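Local coordinates for penicillin-binding protein 2B (Streptococcus pneumoniae, PDB 2WAD) that probably cross-links the stem peptides of neighbouring glycan strands in cell-wall peptidoglycan as a transpeptidase of the elongation machinery, and binds penicillin, at residues N399-G404 with L453-Q458; G476-T481 with I513-G518. One frame throughout, in Å; residues are numbered along the deposited sequence.

Contact 1: N399-G404 with L453-Q458. Unlike the reference sequence in segment 453-458: Ile455 (reference Leu).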
loop_
_atom_site.group_PDB
_atom_site.type_symbol
_atom_site.label_atom_id
_atom_site.label_comp_id
_atom_site.label_asym_id
_atom_site.label_seq_id
_atom_site.Cartn_x
_atom_site.Cartn_y
_atom_site.Cartn_z
ATOM N N ASN A 399 11.051 -0.926 -32.407
ATOM C CA ASN A 399 11.309 -2.136 -33.161
ATOM C C ASN A 399 11.415 -1.929 -34.679
ATOM O O ASN A 399 11.295 -2.868 -35.447
ATOM C CB ASN A 399 10.270 -3.194 -32.767
ATOM C CG ASN A 399 10.438 -3.621 -31.334
ATOM O OD1 ASN A 399 11.289 -4.452 -31.036
ATOM N ND2 ASN A 399 9.654 -3.035 -30.421
ATOM N N GLY A 400 11.626 -0.696 -35.122
ATOM C CA GLY A 400 11.868 -0.451 -36.543
ATOM C C GLY A 400 10.658 -0.588 -37.455
ATOM O O GLY A 400 10.799 -0.721 -38.669
ATOM N N VAL A 401 9.459 -0.531 -36.891
ATOM C CA VAL A 401 8.251 -0.672 -37.691
ATOM C C VAL A 401 7.777 0.669 -38.255
ATOM O O VAL A 401 7.250 0.735 -39.360
ATOM C CB VAL A 401 7.131 -1.319 -36.854
ATOM C CG1 VAL A 401 5.881 -1.531 -37.703
ATOM C CG2 VAL A 401 7.638 -2.649 -36.300
ATOM N N LEU A 402 7.972 1.741 -37.501
ATOM C CA LEU A 402 7.375 3.028 -37.820
ATOM C C LEU A 402 8.491 4.048 -37.834
ATOM O O LEU A 402 9.394 3.983 -37.007
ATOM C CB LEU A 402 6.386 3.456 -36.728
ATOM C CG LEU A 402 5.049 2.727 -36.653
ATOM C CD1 LEU A 402 4.293 3.324 -35.478
ATOM C CD2 LEU A 402 4.282 2.946 -37.950
ATOM N N SER A 403 8.405 5.009 -38.747
ATOM C CA SER A 403 9.391 6.077 -38.777
ATOM C C SER A 403 8.787 7.465 -38.581
ATOM O O SER A 403 8.066 7.967 -39.442
ATOM C CB SER A 403 10.213 6.009 -40.070
ATOM O OG SER A 403 11.250 6.981 -39.985
ATOM N N GLY A 404 9.080 8.107 -37.454
ATOM C CA GLY A 404 8.457 9.403 -37.187
ATOM C C GLY A 404 6.939 9.335 -37.284
ATOM O O GLY A 404 6.322 8.338 -36.915
ATOM N N LEU A 453 1.308 -6.013 -35.990
ATOM C CA LEU A 453 1.688 -6.999 -37.005
ATOM C C LEU A 453 3.144 -6.764 -37.446
ATOM O O LEU A 453 3.889 -7.705 -37.678
ATOM C CB LEU A 453 0.735 -6.936 -38.201
ATOM C CG LEU A 453 0.962 -7.969 -39.309
ATOM C CD1 LEU A 453 0.571 -9.356 -38.829
ATOM C CD2 LEU A 453 0.195 -7.603 -40.564
ATOM N N GLY A 454 3.558 -5.499 -37.518
ATOM C CA GLY A 454 4.904 -5.142 -37.934
ATOM C C GLY A 454 5.989 -5.498 -36.928
ATOM O O GLY A 454 7.140 -5.724 -37.295
ATOM N N ILE A 455 5.651 -5.521 -35.644
ATOM C CA ILE A 455 6.583 -6.030 -34.643
ATOM C C ILE A 455 6.783 -7.538 -34.835
ATOM O O ILE A 455 7.808 -8.105 -34.457
ATOM C CB ILE A 455 6.056 -5.724 -33.234
ATOM C CG1 ILE A 455 5.950 -4.198 -33.036
ATOM C CG2 ILE A 455 6.958 -6.326 -32.170
ATOM C CD1 ILE A 455 5.184 -3.809 -31.769
ATOM N N MET A 456 5.786 -8.185 -35.427
ATOM C CA MET A 456 5.842 -9.615 -35.684
ATOM C C MET A 456 6.536 -9.884 -37.034
ATOM O O MET A 456 6.487 -10.993 -37.557
ATOM C CB MET A 456 4.400 -10.124 -35.714
ATOM C CG MET A 456 4.175 -11.523 -35.248
ATOM S SD MET A 456 2.415 -11.840 -34.939
ATOM C CE MET A 456 2.444 -13.583 -35.276
ATOM N N GLY A 457 7.143 -8.850 -37.615
ATOM C CA GLY A 457 7.875 -8.950 -38.879
ATOM C C GLY A 457 7.049 -9.002 -40.155
ATOM O O GLY A 457 7.550 -9.415 -41.203
ATOM N N GLN A 458 5.790 -8.572 -40.107
ATOM C CA GLN A 458 4.928 -8.711 -41.284
ATOM C C GLN A 458 4.264 -7.408 -41.733
ATOM O O GLN A 458 4.145 -6.456 -40.966
ATOM C CB GLN A 458 3.909 -9.833 -41.062
ATOM C CG GLN A 458 4.567 -11.221 -40.969
ATOM C CD GLN A 458 3.597 -12.350 -40.674
ATOM O OE1 GLN A 458 2.478 -12.125 -40.229
ATOM N NE2 GLN A 458 4.027 -13.579 -40.922
#
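Val401 lies against the backbone of Gly454 where two helices of the transpeptidase domain, 389-398 and 445-455, both finish in a Schellman motif. Gly400 and Gly457, each with positive phi, are the C-prime residues of these caps. In the first, Val401 N returns to Gly396 O and Gly400 N to Trp397 O; in the second, Gln458 N reaches Leu453 O over 3.2 Å, while Gly457 N makes a weak bond to Gly454 O.

Between the two segments the contact is purely van der Waals. Both methyls of Val401 lie on one face of the Gly454 peptide: CG1, anti to the backbone N (chi1 -177°), rests 3.7 Å from Gly454 CA, and CG2 sits over the carbonyl. With no side chain on Gly454, the methyls come directly onto its main chain.

The apolar patch continues through Ile455 (leucine in the reference sequence), whose side chain also touches Ser395 and Lys477. The Asn399 amide turns back to the helix it follows, ND2 bonding to Ser395 O, and the residue offers its CB to Ile455 CG1 at 4.4 Å. That same CG1 approaches Val401 CG2 to 4.0 Å.

Contact 2: G476-T481 with I513-G518. Unlike the reference sequence in segment 476-481: Gly476 (reference Glu).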
loop_
_atom_site.group_PDB
_atom_site.type_symbol
_atom_site.label_atom_id
_atom_site.label_comp_id
_atom_site.label_asym_id
_atom_site.label_seq_id
_atom_site.Cartn_x
_atom_site.Cartn_y
_atom_site.Cartn_z
ATOM N N GLY A 476 6.447 -10.416 -26.493
ATOM C CA GLY A 476 7.469 -9.973 -25.540
ATOM C C GLY A 476 7.931 -8.544 -25.762
ATOM O O GLY A 476 8.186 -7.791 -24.811
ATOM N N LYS A 477 8.071 -8.165 -27.027
ATOM C CA LYS A 477 8.530 -6.819 -27.351
ATOM C C LYS A 477 7.477 -5.756 -27.030
ATOM O O LYS A 477 7.822 -4.663 -26.575
ATOM C CB LYS A 477 8.915 -6.722 -28.820
ATOM C CG LYS A 477 10.232 -7.383 -29.187
ATOM C CD LYS A 477 10.414 -7.383 -30.704
ATOM C CE LYS A 477 11.660 -8.177 -31.108
ATOM N NZ LYS A 477 12.112 -7.857 -32.496
ATOM N N LEU A 478 6.212 -6.079 -27.313
ATOM C CA LEU A 478 5.085 -5.217 -26.980
ATOM C C LEU A 478 5.010 -5.016 -25.471
ATOM O O LEU A 478 4.978 -3.869 -25.012
ATOM C CB LEU A 478 3.759 -5.808 -27.518
ATOM C CG LEU A 478 2.490 -4.955 -27.324
ATOM C CD1 LEU A 478 2.499 -3.689 -28.229
ATOM C CD2 LEU A 478 1.209 -5.757 -27.566
ATOM N N ARG A 479 4.984 -6.121 -24.714
ATOM C CA ARG A 479 4.862 -6.064 -23.259
ATOM C C ARG A 479 6.070 -5.404 -22.596
ATOM O O ARG A 479 5.986 -4.806 -21.504
ATOM C CB ARG A 479 4.613 -7.446 -22.650
ATOM C CG ARG A 479 3.263 -8.100 -22.962
ATOM C CD ARG A 479 3.144 -9.466 -22.275
ATOM N NE ARG A 479 1.750 -9.872 -22.083
ATOM C CZ ARG A 479 1.322 -11.124 -21.967
ATOM N NH1 ARG A 479 2.186 -12.141 -22.012
ATOM N NH2 ARG A 479 0.028 -11.370 -21.788
ATOM N N SER A 480 7.204 -5.478 -23.279
ATOM C CA SER A 480 8.394 -4.797 -22.777
ATOM C C SER A 480 8.268 -3.287 -22.882
ATOM O O SER A 480 8.565 -2.553 -21.923
ATOM C CB SER A 480 9.673 -5.347 -23.438
ATOM O OG SER A 480 10.747 -4.427 -23.355
ATOM N N THR A 481 7.850 -2.801 -24.046
ATOM C CA THR A 481 7.487 -1.381 -24.125
ATOM C C THR A 481 6.422 -0.967 -23.111
ATOM O O THR A 481 6.582 0.030 -22.422
ATOM C CB THR A 481 6.990 -0.989 -25.526
ATOM O OG1 THR A 481 7.914 -1.494 -26.499
ATOM C CG2 THR A 481 6.895 0.537 -25.629
ATOM N N ILE A 513 -2.833 -9.243 -30.766
ATOM C CA ILE A 513 -3.517 -8.182 -31.490
ATOM C C ILE A 513 -4.402 -7.328 -30.562
ATOM O O ILE A 513 -4.268 -6.106 -30.564
ATOM C CB ILE A 513 -4.332 -8.748 -32.664
ATOM C CG1 ILE A 513 -3.395 -9.296 -33.754
ATOM C CG2 ILE A 513 -5.248 -7.677 -33.245
ATOM C CD1 ILE A 513 -2.324 -8.278 -34.263
ATOM N N THR A 514 -5.274 -7.941 -29.762
ATOM C CA THR A 514 -6.108 -7.166 -28.840
ATOM C C THR A 514 -5.291 -6.433 -27.771
ATOM O O THR A 514 -5.715 -5.373 -27.298
ATOM C CB THR A 514 -7.211 -7.993 -28.131
ATOM O OG1 THR A 514 -6.630 -9.142 -27.491
ATOM C CG2 THR A 514 -8.316 -8.434 -29.137
ATOM N N ASN A 515 -4.162 -7.007 -27.352
ATOM C CA ASN A 515 -3.311 -6.333 -26.358
ATOM C C ASN A 515 -2.875 -4.982 -26.893
ATOM O O ASN A 515 -2.752 -4.022 -26.140
ATOM C CB ASN A 515 -2.103 -7.209 -25.974
ATOM C CG ASN A 515 -1.629 -6.974 -24.549
ATOM O OD1 ASN A 515 -2.398 -6.578 -23.672
ATOM N ND2 ASN A 515 -0.354 -7.270 -24.301
ATOM N N ALA A 516 -2.700 -4.908 -28.213
ATOM C CA ALA A 516 -2.238 -3.696 -28.897
ATOM C C ALA A 516 -3.182 -2.495 -28.792
ATOM O O ALA A 516 -2.760 -1.337 -28.936
ATOM C CB ALA A 516 -1.924 -3.990 -30.365
ATOM N N PHE A 517 -4.465 -2.763 -28.563
ATOM C CA PHE A 517 -5.398 -1.668 -28.341
ATOM C C PHE A 517 -6.069 -1.810 -26.973
ATOM O O PHE A 517 -7.162 -1.300 -26.732
ATOM C CB PHE A 517 -6.371 -1.472 -29.536
ATOM C CG PHE A 517 -7.170 -2.707 -29.936
ATOM C CD1 PHE A 517 -6.729 -3.529 -30.972
ATOM C CD2 PHE A 517 -8.387 -3.003 -29.343
ATOM C CE1 PHE A 517 -7.449 -4.648 -31.384
ATOM C CE2 PHE A 517 -9.139 -4.137 -29.739
ATOM C CZ PHE A 517 -8.660 -4.972 -30.761
ATOM N N GLY A 518 -5.396 -2.511 -26.061
ATOM C CA GLY A 518 -5.751 -2.482 -24.655
ATOM C C GLY A 518 -6.956 -3.331 -24.283
ATOM O O GLY A 518 -7.714 -2.983 -23.370
#
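The amide of Asn515 reaches between Leu478 and Arg479 without bonding to either: its ND2 lies 3.9 Å from Leu478 CD2 and equally 3.9 Å from Arg479 CG. Both polar atoms have hydrogen-bond partners outside the two segments, OD1 accepting from Asp521 N; toward helix 471-484 the residue makes van der Waals contacts, through ND2 and CB. The guanidinium plane of Arg479 stands 82° from that of the amide, and the two side chains cross at about a right angle. From CG to NE the arginine chain is extended, running past the amide to a salt bridge between NH2 and Asp521 OD1; NH2 also bonds to Pro504 O. Asp521 thus ties down both polar groups, one through its backbone and the other through its carboxylate.

Leu478 gives the apolar half. With CG anti to the backbone N (chi1 -176°), its CD2 is carried to the start of the turn, 4.0 Å from Asn515 CB and 4.1 Å from Ala516 N. A type I turn then leads to Gly518, C-prime of the Schellman motif that terminates the helix. Helix 389-398 packs alongside, its Thr392 touching Leu478 and bonding through OG1 to Ala516 O, while Ala516 packs on Ala452 of helix 445-455.

Overall arrangement
Contact 1 sets the loop after helix 389-398 against the end of helix 445-455; contact 2 joins helix 471-484 to the end of helix 509-515, with centres 13 Å apart. Contact 1 is partly buried and away from the annotated sites, whereas contact 2 is buried, its Ala516 side chain about 10 Å from that of Ser386, the inferred acyl-ester nucleophile. Helices 445-455 and 471-484, consecutive in the chain, meet through Lys477, whose CD packs against Ile455 CG2 at 3.9 Å and also touches Asn399. Helix 389-398 runs into contact 1 and borders contact 2. Chemistry follows place: side chain on main chain in the partly buried contact, polar side chains bonded elsewhere in the buried one.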